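Local atomic coordinates of guanine nucleotide exchange factor p115rhogef (Homo sapiens, PDB entry 1IAP), a protein that is a guanine nucleotide exchange factor for Rho GTPases and, through its RGS-like domain, probably binds activated heterotrimeric G protein alpha subunits. Residues Leu69-Pro74 against Gln99-Ser104; Cys36-Asp41 against Gly182-His187; Leu22-Leu27 against Gly123-Glu128. All blocks are in the same frame, centred on the assembly; numbering follows the deposited sequence.

In the fold
From the N terminus, helix 15-28 supplies the first half of interaction 3 and the following helix 32-43 the first half of interaction 2. Interaction 1 is the first to close, when 99-104 on helix 91-103 meets the loop 69-74 across 24 intervening residues, and it falls wholly within the longer loops of the other two. Interaction 3 closes next, at 123-128, and interaction 2 last, at 182-187, so these two cross. Helix 32-43 connects the set: Ala40 and Cys36 pack on Val102 and Val101 of interaction 1, while Leu38 meets Leu22 of interaction 3. Interactions 1 and 3 do not touch; their centres are about 24 Å apart.

Interaction 1 (Leu69-Pro74 against Gln99-Ser104); sequences LRVPVP and QEVVQS
The pyrrolidine ring of Pro74 rests by its CG and CD corner on helix 91-103, with CG 3.4 Å from Ser104 OG and 3.6 Å from Glu100 O. The planar group of the loop, the guanidinium of Arg70, takes no part in this meeting: one of its faces carries Val73 CG2, displaced toward the rim, and its NE is hydrogen-bonded to Leu63 O. Beside Ser104, the ring of Pro74 reaches Val101, CD lying 4.4 Å from Val101 CG2. The other methyl of Val101 meets the loop further back, where Val71 CG2 is 4.3 Å from Val101 CG1. Both valines are buried and also pack on Cys36 of helix 32-43 and Leu63 of helix 48-63.

No hydrogen bond joins the two segments directly. The polar detail lies within 99-104, where Ser104 OG donates to Val101 O at 2.6 Å. With OG between the backbone N and the carbonyl carbon (chi1 58°), the hydroxyl folds back to this oxygen, approaching it at a C=O...OG angle of 118° and tilted 32° from the carbonyl plane. Gln105 NE2 makes weak hydrogen bonds to both Val101 O and Pro72 O, linking helix and loop by a second route. An alanine in place of Ser104 would probably cost Val101 O its hydroxyl partner, the weak bond from Gln105 NE2 remaining, and remove the atom of 99-104 that lies nearest to Pro74 CG, although CB would still lie 3.7 Å from it.

The backbone of Val71 is hydrogen-bonded to that of Phe62, which ties the loop to helix 48-63 as well. Pro74 stands at the N-cap position of helix 75-81. The contact is that of a proline-bearing interhelical connection laid against a neighbouring helix in the all-helical RGS-like domain.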
ATOM      1  N   LEU A  69       7.753   9.626   3.086  1.00 21.28           N
ATOM      2  CA  LEU A  69       6.392   9.273   2.704  1.00 26.11           C
ATOM      3  C   LEU A  69       5.380   9.766   3.732  1.00 22.41           C
ATOM      4  O   LEU A  69       4.304   9.188   3.874  1.00 20.27           O
ATOM      5  CB  LEU A  69       6.267   7.753   2.546  1.00 20.57           C
ATOM      6  CG  LEU A  69       7.151   7.027   1.528  1.00 30.91           C
ATOM      7  CD1 LEU A  69       6.863   5.541   1.612  1.00 25.21           C
ATOM      8  CD2 LEU A  69       6.902   7.538   0.115  1.00 27.98           C
ATOM      9  N   ARG A  70       5.711  10.860   4.413  1.00 23.57           N
ATOM     10  CA  ARG A  70       4.830  11.411   5.433  1.00 27.11           C
ATOM     11  C   ARG A  70       3.440  11.702   4.899  1.00 24.18           C
ATOM     12  O   ARG A  70       3.283  12.329   3.848  1.00 26.39           O
ATOM     13  CB  ARG A  70       5.417  12.686   6.042  1.00 22.40           C
ATOM     14  CG  ARG A  70       4.679  13.148   7.296  1.00 25.98           C
ATOM     15  CD  ARG A  70       5.393  14.314   7.968  1.00 28.30           C
ATOM     16  NE  ARG A  70       5.050  14.403   9.385  1.00 43.18           N
ATOM     17  CZ  ARG A  70       4.278  15.343   9.920  1.00 49.12           C
ATOM     18  NH1 ARG A  70       3.757  16.299   9.159  1.00 54.93           N
ATOM     19  NH2 ARG A  70       4.008  15.313  11.218  1.00 50.35           N
ATOM     20  N   VAL A  71       2.441  11.185   5.606  1.00 22.05           N
ATOM     21  CA  VAL A  71       1.046  11.393   5.248  1.00 24.60           C
ATOM     22  C   VAL A  71       0.490  12.454   6.197  1.00 24.80           C
ATOM     23  O   VAL A  71       1.060  12.692   7.263  1.00 25.64           O
ATOM     24  CB  VAL A  71       0.213  10.090   5.407  1.00 30.78           C
ATOM     25  CG1 VAL A  71       0.774   8.982   4.522  1.00 25.52           C
ATOM     26  CG2 VAL A  71       0.187   9.640   6.864  1.00 28.90           C
ATOM     27  N   PRO A  72      -0.581  13.158   5.792  1.00 24.49           N
ATOM     28  CA  PRO A  72      -1.160  14.180   6.675  1.00 26.26           C
ATOM     29  C   PRO A  72      -1.711  13.497   7.934  1.00 24.87           C
ATOM     30  O   PRO A  72      -2.658  12.709   7.875  1.00 28.61           O
ATOM     31  CB  PRO A  72      -2.258  14.807   5.807  1.00 29.40           C
ATOM     32  CG  PRO A  72      -2.603  13.720   4.819  1.00 29.67           C
ATOM     33  CD  PRO A  72      -1.252  13.150   4.481  1.00 27.97           C
ATOM     34  N   VAL A  73      -1.069  13.781   9.062  1.00 26.12           N
ATOM     35  CA  VAL A  73      -1.422  13.183  10.346  1.00 26.08           C
ATOM     36  C   VAL A  73      -2.446  13.994  11.136  1.00 30.06           C
ATOM     37  O   VAL A  73      -2.367  15.220  11.188  1.00 29.56           O
ATOM     38  CB  VAL A  73      -0.154  13.024  11.230  1.00 29.29           C
ATOM     39  CG1 VAL A  73      -0.463  12.201  12.482  1.00 30.89           C
ATOM     40  CG2 VAL A  73       0.980  12.389  10.432  1.00 31.03           C
ATOM     41  N   PRO A  74      -3.452  13.320  11.720  1.00 34.28           N
ATOM     42  CA  PRO A  74      -4.465  14.029  12.506  1.00 37.48           C
ATOM     43  C   PRO A  74      -3.753  14.724  13.670  1.00 27.89           C
ATOM     44  O   PRO A  74      -3.016  14.085  14.421  1.00 29.37           O
ATOM     45  CB  PRO A  74      -5.353  12.892  13.004  1.00 37.54           C
ATOM     46  CG  PRO A  74      -5.289  11.917  11.882  1.00 38.05           C
ATOM     47  CD  PRO A  74      -3.820  11.902  11.557  1.00 36.67           C
ATOM     48  N   GLN A  99      -5.876   3.323  13.358  1.00 29.27           N
ATOM     49  CA  GLN A  99      -7.215   3.545  12.809  1.00 30.73           C
ATOM     50  C   GLN A  99      -7.500   5.016  12.496  1.00 31.55           C
ATOM     51  O   GLN A  99      -8.125   5.326  11.481  1.00 30.17           O
ATOM     52  CB  GLN A  99      -8.294   2.983  13.744  1.00 35.88           C
ATOM     53  CG  GLN A  99      -8.176   1.486  14.040  1.00 49.64           C
ATOM     54  CD  GLN A  99      -8.344   0.589  12.814  1.00 58.04           C
ATOM     55  OE1 GLN A  99      -8.047   0.980  11.683  1.00 60.41           O
ATOM     56  NE2 GLN A  99      -8.811  -0.634  13.047  1.00 63.24           N
ATOM     57  N   GLU A 100      -7.043   5.919  13.366  1.00 33.72           N
ATOM     58  CA  GLU A 100      -7.247   7.353  13.161  1.00 32.58           C
ATOM     59  C   GLU A 100      -6.426   7.853  11.978  1.00 31.78           C
ATOM     60  O   GLU A 100      -6.869   8.724  11.227  1.00 31.91           O
ATOM     61  CB  GLU A 100      -6.876   8.150  14.413  1.00 36.39           C
ATOM     62  CG  GLU A 100      -7.881   8.045  15.549  1.00 45.15           C
ATOM     63  CD  GLU A 100      -7.567   8.997  16.694  1.00 53.82           C
ATOM     64  OE1 GLU A 100      -7.719  10.225  16.508  1.00 52.03           O
ATOM     65  OE2 GLU A 100      -7.163   8.518  17.776  1.00 56.86           O
ATOM     66  N   VAL A 101      -5.219   7.318  11.834  1.00 27.94           N
ATOM     67  CA  VAL A 101      -4.352   7.699  10.727  1.00 27.52           C
ATOM     68  C   VAL A 101      -4.953   7.188   9.415  1.00 24.52           C
ATOM     69  O   VAL A 101      -5.007   7.917   8.428  1.00 31.58           O
ATOM     70  CB  VAL A 101      -2.928   7.127  10.893  1.00 27.41           C
ATOM     71  CG1 VAL A 101      -2.168   7.211   9.569  1.00 30.19           C
ATOM     72  CG2 VAL A 101      -2.172   7.898  11.979  1.00 20.99           C
ATOM     73  N   VAL A 102      -5.417   5.941   9.424  1.00 22.84           N
ATOM     74  CA  VAL A 102      -6.016   5.321   8.243  1.00 21.90           C
ATOM     75  C   VAL A 102      -7.296   6.047   7.843  1.00 28.00           C
ATOM     76  O   VAL A 102      -7.539   6.281   6.662  1.00 23.22           O
ATOM     77  CB  VAL A 102      -6.332   3.826   8.481  1.00 19.68           C
ATOM     78  CG1 VAL A 102      -7.141   3.248   7.313  1.00 21.85           C
ATOM     79  CG2 VAL A 102      -5.046   3.041   8.644  1.00 19.40           C
ATOM     80  N   GLN A 103      -8.090   6.444   8.835  1.00 25.97           N
ATOM     81  CA  GLN A 103      -9.343   7.146   8.572  1.00 28.05           C
ATOM     82  C   GLN A 103      -9.082   8.455   7.827  1.00 25.07           C
ATOM     83  O   GLN A 103      -9.789   8.782   6.871  1.00 29.18           O
ATOM     84  CB  GLN A 103     -10.086   7.407   9.889  1.00 37.03           C
ATOM     85  CG  GLN A 103     -11.576   7.668   9.734  1.00 48.83           C
ATOM     86  CD  GLN A 103     -11.892   9.077   9.265  1.00 57.67           C
ATOM     87  OE1 GLN A 103     -12.674   9.274   8.334  1.00 65.06           O
ATOM     88  NE2 GLN A 103     -11.290  10.067   9.917  1.00 60.37           N
ATOM     89  N   SER A 104      -8.036   9.170   8.235  1.00 31.70           N
ATOM     90  CA  SER A 104      -7.669  10.443   7.617  1.00 33.79           C
ATOM     91  C   SER A 104      -7.082  10.341   6.204  1.00 35.73           C
ATOM     92  O   SER A 104      -6.812  11.365   5.570  1.00 36.43           O
ATOM     93  CB  SER A 104      -6.703  11.212   8.523  1.00 37.30           C
ATOM     94  OG  SER A 104      -5.539  10.451   8.795  1.00 42.98           O
TER

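Interaction 2 (Cys36-Asp41 against Gly182-His187); sequences CCLHAD and GLYMRH
Leu38 and His39 of helix 32-43 meet Tyr184 and Leu183 of helix 171-187 in a buried helix-helix contact near the centre of the chain. The axes of segments 36-41 and 182-187 approach to 10.0 Å, with 41° between their N-to-C directions, and the backbones come nearest at His39 CA and Tyr184 CA, 6.5 Å apart.

The central element is a CH-pi contact. Tyr184 has CG anti to its backbone N (chi1 -172°), and its ring lies beneath Leu38 CB, which sits over one face, 3.8 Å from the ring centroid and 16° off the normal. The two side chains cross at about a right angle, and both Leu38 methyls also come near the ring, CD1 at Tyr184 CD2 and CD2 at CE2 and CZ. The carbonyl of Leu38 approaches the same ring, its O being 3.1 Å from Tyr184 CE1. Leu18 of helix 15-28 packs against both residues.

Next to this pair, Leu183 sets its CD2 methyl 3.5 Å from His39 CE1, the side chains again crossing at about a right angle. The imidazole has two further partners, a hydrogen bond of NE2 with Ala180 O and an edge-to-face contact with Phe62.

At the polar end, one water donates to Asp41 OD1 at 2.8 Å and to Tyr184 OH at 2.9 Å, joining the helices where the two side chains do not bond directly. This water also lies in the plane of the His187 ring, at its edge. Lys12 reinforces the bridge, its NZ forming a salt bridge with Asp41 OD2 and its O a hydrogen bond with Tyr184 OH. The arrangement is a buried helix-helix packing with a water-bridged polar edge, by which helix 171-187 joins helix 32-43 in the all-helical RGS-like domain.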
ATOM      1  N   CYS A  36       0.461   3.818   3.198  1.00 23.05           N
ATOM      2  CA  CYS A  36       0.205   3.869   4.631  1.00 21.42           C
ATOM      3  C   CYS A  36      -0.956   2.939   4.998  1.00 21.63           C
ATOM      4  O   CYS A  36      -0.859   2.144   5.935  1.00 21.26           O
ATOM      5  CB  CYS A  36      -0.100   5.311   5.045  1.00 22.85           C
ATOM      6  SG  CYS A  36      -0.570   5.521   6.767  1.00 23.23           S
ATOM      7  N   CYS A  37      -2.037   3.015   4.226  1.00 19.05           N
ATOM      8  CA  CYS A  37      -3.211   2.181   4.458  1.00 23.59           C
ATOM      9  C   CYS A  37      -2.885   0.695   4.317  1.00 27.04           C
ATOM     10  O   CYS A  37      -3.375  -0.128   5.090  1.00 25.40           O
ATOM     11  CB  CYS A  37      -4.336   2.552   3.489  1.00 24.06           C
ATOM     12  SG  CYS A  37      -5.165   4.120   3.855  1.00 26.99           S
ATOM     13  N   LEU A  38      -2.059   0.356   3.330  1.00 20.74           N
ATOM     14  CA  LEU A  38      -1.681  -1.038   3.106  1.00 18.43           C
ATOM     15  C   LEU A  38      -0.840  -1.567   4.270  1.00 21.09           C
ATOM     16  O   LEU A  38      -1.065  -2.676   4.751  1.00 23.03           O
ATOM     17  CB  LEU A  38      -0.916  -1.184   1.782  1.00 20.45           C
ATOM     18  CG  LEU A  38      -1.639  -0.764   0.497  1.00 26.19           C
ATOM     19  CD1 LEU A  38      -0.717  -0.943  -0.723  1.00 23.05           C
ATOM     20  CD2 LEU A  38      -2.913  -1.578   0.322  1.00 21.49           C
ATOM     21  N   HIS A  39       0.112  -0.762   4.741  1.00 20.82           N
ATOM     22  CA  HIS A  39       0.965  -1.181   5.849  1.00 26.30           C
ATOM     23  C   HIS A  39       0.193  -1.276   7.160  1.00 25.98           C
ATOM     24  O   HIS A  39       0.519  -2.093   8.025  1.00 25.29           O
ATOM     25  CB  HIS A  39       2.157  -0.241   6.001  1.00 21.69           C
ATOM     26  CG  HIS A  39       3.218  -0.442   4.964  1.00 20.34           C
ATOM     27  ND1 HIS A  39       4.539  -0.125   5.183  1.00 26.83           N
ATOM     28  CD2 HIS A  39       3.152  -0.932   3.702  1.00 20.56           C
ATOM     29  CE1 HIS A  39       5.244  -0.407   4.101  1.00 26.13           C
ATOM     30  NE2 HIS A  39       4.424  -0.898   3.188  1.00 17.75           N
ATOM     31  N   ALA A  40      -0.839  -0.449   7.293  1.00 19.86           N
ATOM     32  CA  ALA A  40      -1.677  -0.437   8.490  1.00 22.87           C
ATOM     33  C   ALA A  40      -2.490  -1.722   8.556  1.00 26.59           C
ATOM     34  O   ALA A  40      -2.711  -2.275   9.633  1.00 28.38           O
ATOM     35  CB  ALA A  40      -2.600   0.766   8.469  1.00 25.54           C
ATOM     36  N   ASP A  41      -2.925  -2.196   7.392  1.00 24.81           N
ATOM     37  CA  ASP A  41      -3.702  -3.421   7.306  1.00 25.35           C
ATOM     38  C   ASP A  41      -2.796  -4.602   7.643  1.00 27.49           C
ATOM     39  O   ASP A  41      -3.197  -5.538   8.333  1.00 31.08           O
ATOM     40  CB  ASP A  41      -4.267  -3.584   5.896  1.00 32.53           C
ATOM     41  CG  ASP A  41      -5.255  -4.726   5.798  1.00 36.05           C
ATOM     42  OD1 ASP A  41      -4.831  -5.856   5.486  1.00 31.25           O
ATOM     43  OD2 ASP A  41      -6.454  -4.489   6.048  1.00 37.87           O
ATOM     44  N   GLY A 182       7.412  -3.360  -1.813  1.00 16.16           N
ATOM     45  CA  GLY A 182       8.040  -4.656  -1.620  1.00 21.33           C
ATOM     46  C   GLY A 182       7.600  -5.316  -0.328  1.00 25.01           C
ATOM     47  O   GLY A 182       7.249  -6.500  -0.307  1.00 25.37           O
ATOM     48  N   LEU A 183       7.559  -4.529   0.744  1.00 23.47           N
ATOM     49  CA  LEU A 183       7.164  -5.028   2.052  1.00 22.32           C
ATOM     50  C   LEU A 183       5.754  -5.604   2.051  1.00 24.75           C
ATOM     51  O   LEU A 183       5.528  -6.718   2.529  1.00 20.23           O
ATOM     52  CB  LEU A 183       7.278  -3.916   3.104  1.00 25.42           C
ATOM     53  CG  LEU A 183       7.071  -4.317   4.569  1.00 26.16           C
ATOM     54  CD1 LEU A 183       8.161  -5.295   4.989  1.00 29.56           C
ATOM     55  CD2 LEU A 183       7.108  -3.080   5.449  1.00 29.41           C
ATOM     56  N   TYR A 184       4.812  -4.866   1.476  1.00 18.14           N
ATOM     57  CA  TYR A 184       3.432  -5.318   1.439  1.00 17.45           C
ATOM     58  C   TYR A 184       3.208  -6.501   0.493  1.00 17.72           C
ATOM     59  O   TYR A 184       2.405  -7.388   0.785  1.00 21.20           O
ATOM     60  CB  TYR A 184       2.488  -4.164   1.081  1.00 16.98           C
ATOM     61  CG  TYR A 184       1.036  -4.547   1.228  1.00 19.43           C
ATOM     62  CD1 TYR A 184       0.430  -4.579   2.484  1.00 17.94           C
ATOM     63  CD2 TYR A 184       0.280  -4.927   0.125  1.00 21.96           C
ATOM     64  CE1 TYR A 184      -0.894  -4.990   2.637  1.00 22.77           C
ATOM     65  CE2 TYR A 184      -1.046  -5.337   0.268  1.00 20.56           C
ATOM     66  CZ  TYR A 184      -1.622  -5.364   1.525  1.00 23.67           C
ATOM     67  OH  TYR A 184      -2.928  -5.760   1.668  1.00 24.42           O
ATOM     68  N   MET A 185       3.891  -6.498  -0.648  1.00 17.24           N
ATOM     69  CA  MET A 185       3.750  -7.589  -1.613  1.00 15.74           C
ATOM     70  C   MET A 185       4.226  -8.905  -0.996  1.00 20.52           C
ATOM     71  O   MET A 185       3.628  -9.955  -1.208  1.00 15.82           O
ATOM     72  CB  MET A 185       4.531  -7.283  -2.896  1.00 22.18           C
ATOM     73  CG  MET A 185       3.813  -6.325  -3.851  1.00 13.78           C
ATOM     74  SD  MET A 185       2.246  -7.042  -4.493  1.00 24.38           S
ATOM     75  CE  MET A 185       1.150  -5.596  -4.394  1.00 17.62           C
ATOM     76  N   ARG A 186       5.290  -8.828  -0.207  1.00 19.86           N
ATOM     77  CA  ARG A 186       5.848  -9.996   0.473  1.00 24.72           C
ATOM     78  C   ARG A 186       4.783 -10.558   1.421  1.00 30.68           C
ATOM     79  O   ARG A 186       4.671 -11.770   1.601  1.00 28.63           O
ATOM     80  CB  ARG A 186       7.084  -9.561   1.251  1.00 27.71           C
ATOM     81  CG  ARG A 186       8.018 -10.665   1.680  1.00 43.16           C
ATOM     82  CD  ARG A 186       9.318 -10.045   2.167  1.00 50.47           C
ATOM     83  NE  ARG A 186       9.905  -9.190   1.137  1.00 50.33           N
ATOM     84  CZ  ARG A 186      10.358  -7.954   1.338  1.00 51.21           C
ATOM     85  NH1 ARG A 186      10.304  -7.401   2.544  1.00 52.23           N
ATOM     86  NH2 ARG A 186      10.855  -7.264   0.321  1.00 51.71           N
ATOM     87  N   HIS A 187       3.966  -9.660   1.971  1.00 28.98           N
ATOM     88  CA  HIS A 187       2.880 -10.019   2.879  1.00 31.97           C
ATOM     89  C   HIS A 187       1.787 -10.790   2.129  1.00 32.41           C
ATOM     90  O   HIS A 187       1.060 -11.588   2.718  1.00 28.31           O
ATOM     91  CB  HIS A 187       2.297  -8.749   3.507  1.00 29.29           C
ATOM     92  CG  HIS A 187       1.154  -8.997   4.438  1.00 29.10           C
ATOM     93  ND1 HIS A 187      -0.158  -8.780   4.079  1.00 32.36           N
ATOM     94  CD2 HIS A 187       1.126  -9.430   5.721  1.00 31.30           C
ATOM     95  CE1 HIS A 187      -0.945  -9.067   5.099  1.00 36.00           C
ATOM     96  NE2 HIS A 187      -0.190  -9.464   6.108  1.00 34.00           N
TER
HETATM   97  O   HOH W   1      -3.560  -7.697   3.800  1.00 54.07           O

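Interaction 3 (Leu22-Leu27 against Gly123-Glu128); sequences LQHVAL and GMTPWE
Gln23 and His24 on helix 15-28 face Pro126, Trp127 and Thr125 in the connection between helices 106-121 and 128-135 of the RGS-like domain. This connection leaves the first helix through a Schellman motif at Gly123 and enters the second with Trp127 at the N-cap position.

Van der Waals packing is centred on Pro126, against the aliphatic part of Gln23 and His24 CB. Gln23 has CG anti to its backbone N (chi1 178°) and runs on extended, so that it passes the proline in the opposite direction; its CB and CG each lie 4.1 Å from Pro126 CG. From the next residue, His24 CB is 4.4 Å from Pro126 CD.

Ring contacts involve His24 and Trp127. The Thr125 CG2 methyl lies over one face of the His24 imidazole, 4.2 Å from ND1. That imidazole is also positioned from helix 106-121, by a hydrogen bond of NE2 with Asp115 and an edge-to-face contact with Phe116. Trp127 is placed likewise from helix 142-162, where it packs edge-to-face with His159.

The polar meeting is between the Gln23 amide and the indole. The amide comes to the edge of the ring, near its plane, with the two flat groups turned 85° against each other, and Gln23 CD stands 3.6 Å from Trp127 NE1.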
ATOM      1  N   LEU A  22      -0.832   0.637  -7.841  1.00 14.91           N
ATOM      2  CA  LEU A  22       0.360   1.224  -7.250  1.00 16.73           C
ATOM      3  C   LEU A  22       1.188   1.964  -8.287  1.00 18.90           C
ATOM      4  O   LEU A  22       1.638   3.079  -8.033  1.00 22.72           O
ATOM      5  CB  LEU A  22       1.221   0.143  -6.577  1.00 14.38           C
ATOM      6  CG  LEU A  22       1.270  -0.026  -5.051  1.00 29.02           C
ATOM      7  CD1 LEU A  22       0.462   1.024  -4.314  1.00 19.64           C
ATOM      8  CD2 LEU A  22       0.817  -1.414  -4.675  1.00 16.74           C
ATOM      9  N   GLN A  23       1.406   1.344  -9.446  1.00 14.21           N
ATOM     10  CA  GLN A  23       2.187   1.996 -10.494  1.00 11.61           C
ATOM     11  C   GLN A  23       1.517   3.286 -10.937  1.00 19.40           C
ATOM     12  O   GLN A  23       2.186   4.293 -11.157  1.00 23.57           O
ATOM     13  CB  GLN A  23       2.402   1.079 -11.699  1.00 15.19           C
ATOM     14  CG  GLN A  23       3.180   1.773 -12.820  1.00 25.97           C
ATOM     15  CD  GLN A  23       3.603   0.840 -13.924  1.00 30.72           C
ATOM     16  OE1 GLN A  23       3.607   1.209 -15.102  1.00 38.27           O
ATOM     17  NE2 GLN A  23       3.988  -0.371 -13.553  1.00 34.02           N
ATOM     18  N   HIS A  24       0.193   3.252 -11.051  1.00 19.31           N
ATOM     19  CA  HIS A  24      -0.577   4.425 -11.449  1.00 21.29           C
ATOM     20  C   HIS A  24      -0.361   5.541 -10.421  1.00 24.14           C
ATOM     21  O   HIS A  24       0.121   6.618 -10.760  1.00 24.96           O
ATOM     22  CB  HIS A  24      -2.066   4.066 -11.535  1.00 15.62           C
ATOM     23  CG  HIS A  24      -2.947   5.208 -11.943  1.00 23.40           C
ATOM     24  ND1 HIS A  24      -2.949   5.731 -13.217  1.00 22.75           N
ATOM     25  CD2 HIS A  24      -3.869   5.914 -11.246  1.00 21.84           C
ATOM     26  CE1 HIS A  24      -3.835   6.709 -13.290  1.00 28.77           C
ATOM     27  NE2 HIS A  24      -4.408   6.839 -12.108  1.00 27.15           N
ATOM     28  N   VAL A  25      -0.688   5.252  -9.163  1.00 20.39           N
ATOM     29  CA  VAL A  25      -0.542   6.209  -8.066  1.00 21.71           C
ATOM     30  C   VAL A  25       0.890   6.738  -7.909  1.00 26.57           C
ATOM     31  O   VAL A  25       1.100   7.950  -7.815  1.00 24.48           O
ATOM     32  CB  VAL A  25      -1.049   5.596  -6.731  1.00 18.40           C
ATOM     33  CG1 VAL A  25      -0.733   6.515  -5.560  1.00 26.78           C
ATOM     34  CG2 VAL A  25      -2.545   5.346  -6.815  1.00 19.66           C
ATOM     35  N   ALA A  26       1.873   5.840  -7.926  1.00 21.62           N
ATOM     36  CA  ALA A  26       3.274   6.237  -7.785  1.00 21.63           C
ATOM     37  C   ALA A  26       3.723   7.233  -8.862  1.00 29.79           C
ATOM     38  O   ALA A  26       4.626   8.034  -8.633  1.00 31.44           O
ATOM     39  CB  ALA A  26       4.176   5.009  -7.804  1.00 23.01           C
ATOM     40  N   LEU A  27       3.094   7.178 -10.031  1.00 26.35           N
ATOM     41  CA  LEU A  27       3.439   8.080 -11.123  1.00 28.34           C
ATOM     42  C   LEU A  27       2.501   9.273 -11.290  1.00 34.16           C
ATOM     43  O   LEU A  27       2.861  10.249 -11.940  1.00 36.72           O
ATOM     44  CB  LEU A  27       3.513   7.312 -12.447  1.00 29.71           C
ATOM     45  CG  LEU A  27       4.847   6.715 -12.904  1.00 33.14           C
ATOM     46  CD1 LEU A  27       5.415   5.743 -11.884  1.00 23.05           C
ATOM     47  CD2 LEU A  27       4.628   6.017 -14.237  1.00 42.44           C
ATOM     48  N   GLY A 123      -8.496   3.238 -21.078  1.00 31.34           N
ATOM     49  CA  GLY A 123      -7.273   2.548 -21.465  1.00 29.60           C
ATOM     50  C   GLY A 123      -6.036   3.326 -21.052  1.00 34.71           C
ATOM     51  O   GLY A 123      -4.966   3.182 -21.646  1.00 32.06           O
ATOM     52  N   MET A 124      -6.180   4.145 -20.017  1.00 26.71           N
ATOM     53  CA  MET A 124      -5.078   4.964 -19.534  1.00 27.81           C
ATOM     54  C   MET A 124      -4.419   4.461 -18.250  1.00 22.46           C
ATOM     55  O   MET A 124      -3.829   5.237 -17.504  1.00 19.68           O
ATOM     56  CB  MET A 124      -5.533   6.422 -19.393  1.00 23.30           C
ATOM     57  CG  MET A 124      -5.840   7.083 -20.729  1.00 41.18           C
ATOM     58  SD  MET A 124      -6.666   8.679 -20.574  1.00 52.80           S
ATOM     59  CE  MET A 124      -5.256   9.763 -20.319  1.00 52.80           C
ATOM     60  N   THR A 125      -4.517   3.156 -17.999  1.00 21.20           N
ATOM     61  CA  THR A 125      -3.890   2.560 -16.823  1.00 17.04           C
ATOM     62  C   THR A 125      -2.967   1.430 -17.259  1.00 19.52           C
ATOM     63  O   THR A 125      -3.244   0.727 -18.238  1.00 18.90           O
ATOM     64  CB  THR A 125      -4.917   2.039 -15.794  1.00 17.39           C
ATOM     65  OG1 THR A 125      -5.831   1.138 -16.428  1.00 21.98           O
ATOM     66  CG2 THR A 125      -5.679   3.209 -15.173  1.00 17.72           C
ATOM     67  N   PRO A 126      -1.844   1.259 -16.551  1.00 15.32           N
ATOM     68  CA  PRO A 126      -0.857   0.221 -16.858  1.00 17.12           C
ATOM     69  C   PRO A 126      -1.283  -1.211 -16.588  1.00 17.53           C
ATOM     70  O   PRO A 126      -2.153  -1.478 -15.756  1.00 16.98           O
ATOM     71  CB  PRO A 126       0.326   0.614 -15.971  1.00 16.54           C
ATOM     72  CG  PRO A 126      -0.351   1.213 -14.764  1.00 16.58           C
ATOM     73  CD  PRO A 126      -1.394   2.088 -15.415  1.00 13.59           C
ATOM     74  N   TRP A 127      -0.660  -2.126 -17.324  1.00 17.73           N
ATOM     75  CA  TRP A 127      -0.885  -3.556 -17.167  1.00 18.49           C
ATOM     76  C   TRP A 127      -2.298  -4.086 -17.393  1.00 17.20           C
ATOM     77  O   TRP A 127      -2.656  -5.126 -16.847  1.00 19.33           O
ATOM     78  CB  TRP A 127      -0.391  -3.982 -15.781  1.00 13.35           C
ATOM     79  CG  TRP A 127       1.033  -3.594 -15.538  1.00 23.10           C
ATOM     80  CD1 TRP A 127       1.496  -2.702 -14.614  1.00 25.20           C
ATOM     81  CD2 TRP A 127       2.182  -4.087 -16.233  1.00 23.31           C
ATOM     82  NE1 TRP A 127       2.864  -2.608 -14.692  1.00 21.40           N
ATOM     83  CE2 TRP A 127       3.312  -3.448 -15.676  1.00 26.08           C
ATOM     84  CE3 TRP A 127       2.368  -5.008 -17.274  1.00 22.54           C
ATOM     85  CZ2 TRP A 127       4.611  -3.705 -16.121  1.00 28.59           C
ATOM     86  CZ3 TRP A 127       3.662  -5.263 -17.716  1.00 21.96           C
ATOM     87  CH2 TRP A 127       4.767  -4.612 -17.140  1.00 24.87           C
ATOM     88  N   GLU A 128      -3.092  -3.389 -18.200  1.00 16.48           N
ATOM     89  CA  GLU A 128      -4.453  -3.830 -18.473  1.00 20.33           C
ATOM     90  C   GLU A 128      -4.474  -5.176 -19.199  1.00 17.97           C
ATOM     91  O   GLU A 128      -5.369  -5.985 -18.982  1.00 25.27           O
ATOM     92  CB  GLU A 128      -5.218  -2.757 -19.260  1.00 20.01           C
ATOM     93  CG  GLU A 128      -6.728  -3.002 -19.385  1.00 25.26           C
ATOM     94  CD  GLU A 128      -7.433  -3.227 -18.044  1.00 27.02           C
ATOM     95  OE1 GLU A 128      -7.066  -2.589 -17.037  1.00 26.01           O
ATOM     96  OE2 GLU A 128      -8.365  -4.057 -17.999  1.00 25.72           O
TER